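Putative uncharacterized protein (Streptococcus mutans, PDB 3BGK) probably dehydrates the S-form of damaged, hydrated NAD(P)H at the expense of ADP, restoring NAD(P)H. Local coordinates at residues Ile123-Glu137 / Glu153-Leu167. Numbering follows the deposited sequence.
Sequences ITAADVVLMGPGLAE and EPKQTLIIDGSAINL
Parallel strands 128-131 and 157-161 form a beta-alpha-beta unit with helix 139-151 as the crossover. They meet through five backbone hydrogen bonds, such as Val129 N to Thr157 O (2.9 Å, 169° at the hydrogen).

Before the strands, Gln156 NE2 bonds to Ala126 O (2.8 Å), which lies near the amide plane, and more weakly to Ile123 O of helix 116-125. Gln156 OE1 accepts a hydrogen bond from Glu153 N. Bonds at both NE2 and OE1 hold the amide in this rotation.

On one face of the sheet, Ile159 CD1 meets Val128 CG1 at 3.8 Å, and Leu130 CD1 packs on Ile159 CG2. Helix 249-263 covers Val128 and Ile159. The other face carries Val129, Leu158 and Met131, and helix 139-151 lies against the last two. This is the central sheet of the alpha/beta/alpha sandwich of the NnrD/CARKD family.

At the C-terminal strand ends, Asp161 OD2 lies 3.7 Å from Pro133 CB. Asp161 OD1 makes a hydrogen bond with Thr184 OG1 and a salt bridge with Lys222 NZ; Lys222 is predicted to bind AMP. Gly134, next after Pro133, probably helps bind (6S)-NADPHX.

Helix 163-170 meets the type II turn Gly132-Leu135 and the residues after it. Ser163 OG, between its backbone N and carbonyl carbon (chi1 79°), donates to Ala136 O (3.0 Å) from above the carbonyl plane. Leu135 CD2 touches Leu167 CD2 at 3.8 Å. Asn166 ND2 bonds weakly to Glu137 OE2.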
loop_
_atom_site.group_PDB
_atom_site.type_symbol
_atom_site.label_atom_id
_atom_site.label_comp_id
_atom_site.label_asym_id
_atom_site.label_seq_id
_atom_site.Cartn_x
_atom_site.Cartn_y
_atom_site.Cartn_z
ATOM N N ILE A 123 -14.710 -18.256 15.923
ATOM C CA ILE A 123 -15.163 -17.784 17.232
ATOM C C ILE A 123 -14.604 -18.680 18.348
ATOM O O ILE A 123 -14.061 -18.165 19.337
ATOM C CB ILE A 123 -16.708 -17.655 17.315
ATOM C CG1 ILE A 123 -17.190 -16.458 16.489
ATOM C CG2 ILE A 123 -17.167 -17.473 18.762
ATOM C CD1 ILE A 123 -18.614 -16.591 15.972
ATOM N N THR A 124 -14.702 -20.003 18.168
ATOM C CA THR A 124 -14.177 -20.980 19.141
ATOM C C THR A 124 -12.652 -20.953 19.292
ATOM O O THR A 124 -12.128 -21.356 20.332
ATOM C CB THR A 124 -14.580 -22.450 18.806
ATOM O OG1 THR A 124 -13.746 -22.951 17.755
ATOM C CG2 THR A 124 -16.051 -22.560 18.399
ATOM N N ALA A 125 -11.946 -20.514 18.251
ATOM C CA ALA A 125 -10.483 -20.391 18.295
ATOM C C ALA A 125 -10.009 -19.075 18.948
ATOM O O ALA A 125 -8.852 -18.956 19.350
ATOM C CB ALA A 125 -9.901 -20.536 16.896
ATOM N N ALA A 126 -10.911 -18.099 19.053
ATOM C CA ALA A 126 -10.580 -16.778 19.592
ATOM C C ALA A 126 -10.689 -16.703 21.116
ATOM O O ALA A 126 -11.541 -17.367 21.715
ATOM C CB ALA A 126 -11.473 -15.719 18.952
ATOM N N ASP A 127 -9.827 -15.890 21.731
ATOM C CA ASP A 127 -9.931 -15.549 23.157
ATOM C C ASP A 127 -10.746 -14.268 23.352
ATOM O O ASP A 127 -11.446 -14.109 24.348
ATOM C CB ASP A 127 -8.547 -15.343 23.771
ATOM C CG ASP A 127 -7.645 -16.545 23.607
ATOM O OD1 ASP A 127 -8.036 -17.659 24.027
ATOM O OD2 ASP A 127 -6.531 -16.376 23.064
ATOM N N VAL A 128 -10.629 -13.356 22.390
ATOM C CA VAL A 128 -11.302 -12.062 22.424
ATOM C C VAL A 128 -12.033 -11.853 21.101
ATOM O O VAL A 128 -11.459 -12.058 20.032
ATOM C CB VAL A 128 -10.284 -10.914 22.658
ATOM C CG1 VAL A 128 -10.921 -9.540 22.420
ATOM C CG2 VAL A 128 -9.695 -10.999 24.069
ATOM N N VAL A 129 -13.302 -11.468 21.175
ATOM C CA VAL A 129 -14.078 -11.181 19.973
ATOM C C VAL A 129 -14.502 -9.715 19.961
ATOM O O VAL A 129 -15.263 -9.265 20.824
ATOM C CB VAL A 129 -15.298 -12.131 19.806
ATOM C CG1 VAL A 129 -16.147 -11.733 18.588
ATOM C CG2 VAL A 129 -14.833 -13.581 19.674
ATOM N N LEU A 130 -13.971 -8.967 18.995
ATOM C CA LEU A 130 -14.340 -7.573 18.816
ATOM C C LEU A 130 -15.309 -7.457 17.651
ATOM O O LEU A 130 -14.928 -7.565 16.487
ATOM C CB LEU A 130 -13.107 -6.679 18.604
ATOM C CG LEU A 130 -13.298 -5.244 18.086
ATOM C CD1 LEU A 130 -14.319 -4.429 18.898
ATOM C CD2 LEU A 130 -11.967 -4.521 18.033
HETATM N N MSE A 131 -16.570 -7.227 17.977
HETATM C CA MSE A 131 -17.586 -7.101 16.956
HETATM C C MSE A 131 -18.123 -5.678 16.931
HETATM O O MSE A 131 -18.407 -5.103 17.973
HETATM C CB MSE A 131 -18.696 -8.102 17.231
HETATM C CG MSE A 131 -19.778 -8.158 16.179
HETATM SE SE MSE A 131 -21.221 -9.342 16.739
HETATM C CE MSE A 131 -21.427 -8.765 18.592
ATOM N N GLY A 132 -18.229 -5.101 15.739
ATOM C CA GLY A 132 -18.942 -3.840 15.591
ATOM C C GLY A 132 -18.378 -2.754 14.695
ATOM O O GLY A 132 -19.153 -2.049 14.043
ATOM N N PRO A 133 -17.040 -2.580 14.673
ATOM C CA PRO A 133 -16.526 -1.468 13.864
ATOM C C PRO A 133 -16.802 -1.680 12.375
ATOM O O PRO A 133 -16.253 -2.592 11.758
ATOM C CB PRO A 133 -15.017 -1.452 14.172
ATOM C CG PRO A 133 -14.702 -2.789 14.733
ATOM C CD PRO A 133 -15.961 -3.330 15.349
ATOM N N GLY A 134 -17.682 -0.852 11.823
ATOM C CA GLY A 134 -18.079 -0.962 10.424
ATOM C C GLY A 134 -19.009 -2.121 10.107
ATOM O O GLY A 134 -19.207 -2.456 8.936
ATOM N N LEU A 135 -19.586 -2.731 11.142
ATOM C CA LEU A 135 -20.502 -3.862 10.976
ATOM C C LEU A 135 -21.753 -3.481 10.175
ATOM O O LEU A 135 -22.304 -4.307 9.446
ATOM C CB LEU A 135 -20.905 -4.430 12.349
ATOM C CG LEU A 135 -21.729 -5.725 12.453
ATOM C CD1 LEU A 135 -20.992 -6.919 11.852
ATOM C CD2 LEU A 135 -22.100 -6.015 13.896
ATOM N N ALA A 136 -22.176 -2.225 10.315
ATOM C CA ALA A 136 -23.452 -1.731 9.778
ATOM C C ALA A 136 -24.650 -2.426 10.441
ATOM O O ALA A 136 -24.496 -3.101 11.468
ATOM C CB ALA A 136 -23.504 -1.840 8.242
ATOM N N GLU A 137 -25.836 -2.246 9.864
ATOM C CA GLU A 137 -27.075 -2.686 10.507
ATOM C C GLU A 137 -28.010 -3.469 9.589
ATOM O O GLU A 137 -29.121 -3.821 9.994
ATOM C CB GLU A 137 -27.803 -1.490 11.142
ATOM C CG GLU A 137 -27.143 -1.007 12.429
ATOM C CD GLU A 137 -27.744 0.271 12.980
ATOM O OE1 GLU A 137 -28.961 0.290 13.277
ATOM O OE2 GLU A 137 -26.986 1.254 13.134
ATOM N N GLU A 153 -18.474 -18.027 24.261
ATOM C CA GLU A 153 -18.252 -18.934 25.371
ATOM C C GLU A 153 -17.927 -18.101 26.613
ATOM O O GLU A 153 -17.497 -16.954 26.482
ATOM C CB GLU A 153 -17.107 -19.894 25.018
ATOM C CG GLU A 153 -17.306 -20.649 23.677
ATOM C CD GLU A 153 -16.038 -21.335 23.156
ATOM O OE1 GLU A 153 -16.144 -22.076 22.156
ATOM O OE2 GLU A 153 -14.939 -21.144 23.731
ATOM N N PRO A 154 -18.150 -18.656 27.820
ATOM C CA PRO A 154 -17.946 -17.911 29.083
ATOM C C PRO A 154 -16.511 -17.416 29.371
ATOM O O PRO A 154 -16.338 -16.394 30.045
ATOM C CB PRO A 154 -18.374 -18.919 30.155
ATOM C CG PRO A 154 -19.238 -19.914 29.426
ATOM C CD PRO A 154 -18.637 -20.026 28.072
ATOM N N LYS A 155 -15.499 -18.129 28.876
ATOM C CA LYS A 155 -14.099 -17.723 29.079
ATOM C C LYS A 155 -13.626 -16.613 28.121
ATOM O O LYS A 155 -12.515 -16.090 28.266
ATOM C CB LYS A 155 -13.163 -18.940 28.974
ATOM N N GLN A 156 -14.471 -16.262 27.154
ATOM C CA GLN A 156 -14.128 -15.278 26.134
ATOM C C GLN A 156 -14.483 -13.850 26.541
ATOM O O GLN A 156 -15.482 -13.625 27.222
ATOM C CB GLN A 156 -14.856 -15.600 24.835
ATOM C CG GLN A 156 -14.374 -16.830 24.107
ATOM C CD GLN A 156 -15.098 -17.016 22.795
ATOM O OE1 GLN A 156 -16.308 -16.798 22.708
ATOM N NE2 GLN A 156 -14.367 -17.408 21.761
ATOM N N THR A 157 -13.665 -12.894 26.106
ATOM C CA THR A 157 -13.967 -11.471 26.260
ATOM C C THR A 157 -14.661 -10.949 25.002
ATOM O O THR A 157 -14.197 -11.171 23.878
ATOM C CB THR A 157 -12.694 -10.651 26.551
ATOM O OG1 THR A 157 -11.988 -11.250 27.644
ATOM C CG2 THR A 157 -13.037 -9.208 26.912
ATOM N N LEU A 158 -15.782 -10.269 25.196
ATOM C CA LEU A 158 -16.570 -9.765 24.080
ATOM C C LEU A 158 -16.634 -8.247 24.117
ATOM O O LEU A 158 -17.115 -7.657 25.094
ATOM C CB LEU A 158 -17.981 -10.369 24.088
ATOM C CG LEU A 158 -18.981 -9.897 23.025
ATOM C CD1 LEU A 158 -18.579 -10.351 21.618
ATOM C CD2 LEU A 158 -20.394 -10.375 23.368
ATOM N N ILE A 159 -16.131 -7.630 23.050
ATOM C CA ILE A 159 -16.191 -6.185 22.885
ATOM C C ILE A 159 -17.239 -5.854 21.833
ATOM O O ILE A 159 -17.184 -6.337 20.695
ATOM C CB ILE A 159 -14.821 -5.565 22.511
ATOM C CG1 ILE A 159 -13.715 -6.117 23.418
ATOM C CG2 ILE A 159 -14.879 -4.047 22.614
ATOM C CD1 ILE A 159 -12.325 -5.984 22.837
ATOM N N ILE A 160 -18.201 -5.033 22.238
ATOM C CA ILE A 160 -19.296 -4.629 21.377
ATOM C C ILE A 160 -19.113 -3.151 21.055
ATOM O O ILE A 160 -19.155 -2.297 21.943
ATOM C CB ILE A 160 -20.663 -4.900 22.049
ATOM C CG1 ILE A 160 -20.782 -6.385 22.434
ATOM C CG2 ILE A 160 -21.808 -4.480 21.129
ATOM C CD1 ILE A 160 -21.872 -6.687 23.448
ATOM N N ASP A 161 -18.891 -2.866 19.778
ATOM C CA ASP A 161 -18.466 -1.543 19.350
ATOM C C ASP A 161 -19.430 -0.966 18.336
ATOM O O ASP A 161 -20.149 -1.707 17.671
ATOM C CB ASP A 161 -17.063 -1.621 18.747
ATOM C CG ASP A 161 -16.502 -0.264 18.387
ATOM O OD1 ASP A 161 -16.069 0.465 19.299
ATOM O OD2 ASP A 161 -16.491 0.077 17.185
ATOM N N GLY A 162 -19.451 0.359 18.236
ATOM C CA GLY A 162 -20.188 1.052 17.190
ATOM C C GLY A 162 -21.590 0.529 16.991
ATOM O O GLY A 162 -22.332 0.380 17.955
ATOM N N SER A 163 -21.927 0.212 15.742
ATOM C CA SER A 163 -23.280 -0.187 15.347
ATOM C C SER A 163 -23.786 -1.464 16.021
ATOM O O SER A 163 -24.997 -1.708 16.065
ATOM C CB SER A 163 -23.382 -0.320 13.822
ATOM O OG SER A 163 -22.840 -1.550 13.368
ATOM N N ALA A 164 -22.866 -2.271 16.545
ATOM C CA ALA A 164 -23.248 -3.475 17.281
ATOM C C ALA A 164 -23.907 -3.137 18.622
ATOM O O ALA A 164 -24.589 -3.970 19.202
ATOM C CB ALA A 164 -22.052 -4.394 17.468
ATOM N N ILE A 165 -23.703 -1.915 19.105
ATOM C CA ILE A 165 -24.396 -1.432 20.295
ATOM C C ILE A 165 -25.886 -1.262 19.998
ATOM O O ILE A 165 -26.731 -1.670 20.799
ATOM C CB ILE A 165 -23.790 -0.112 20.828
ATOM C CG1 ILE A 165 -22.338 -0.316 21.286
ATOM C CG2 ILE A 165 -24.635 0.453 21.965
ATOM C CD1 ILE A 165 -22.172 -1.074 22.603
ATOM N N ASN A 166 -26.197 -0.675 18.838
ATOM C CA ASN A 166 -27.577 -0.598 18.334
ATOM C C ASN A 166 -28.204 -1.981 18.156
ATOM O O ASN A 166 -29.385 -2.179 18.441
ATOM C CB ASN A 166 -27.636 0.137 16.994
ATOM C CG ASN A 166 -26.877 1.446 17.000
ATOM O OD1 ASN A 166 -26.954 2.224 17.951
ATOM N ND2 ASN A 166 -26.149 1.703 15.920
ATOM N N LEU A 167 -27.406 -2.927 17.667
ATOM C CA LEU A 167 -27.857 -4.297 17.432
ATOM C C LEU A 167 -28.132 -5.021 18.738
ATOM O O LEU A 167 -29.080 -5.801 18.835
ATOM C CB LEU A 167 -26.830 -5.064 16.593
ATOM C CG LEU A 167 -27.103 -5.260 15.099
ATOM C CD1 LEU A 167 -27.630 -4.003 14.436
ATOM C CD2 LEU A 167 -25.841 -5.748 14.399
#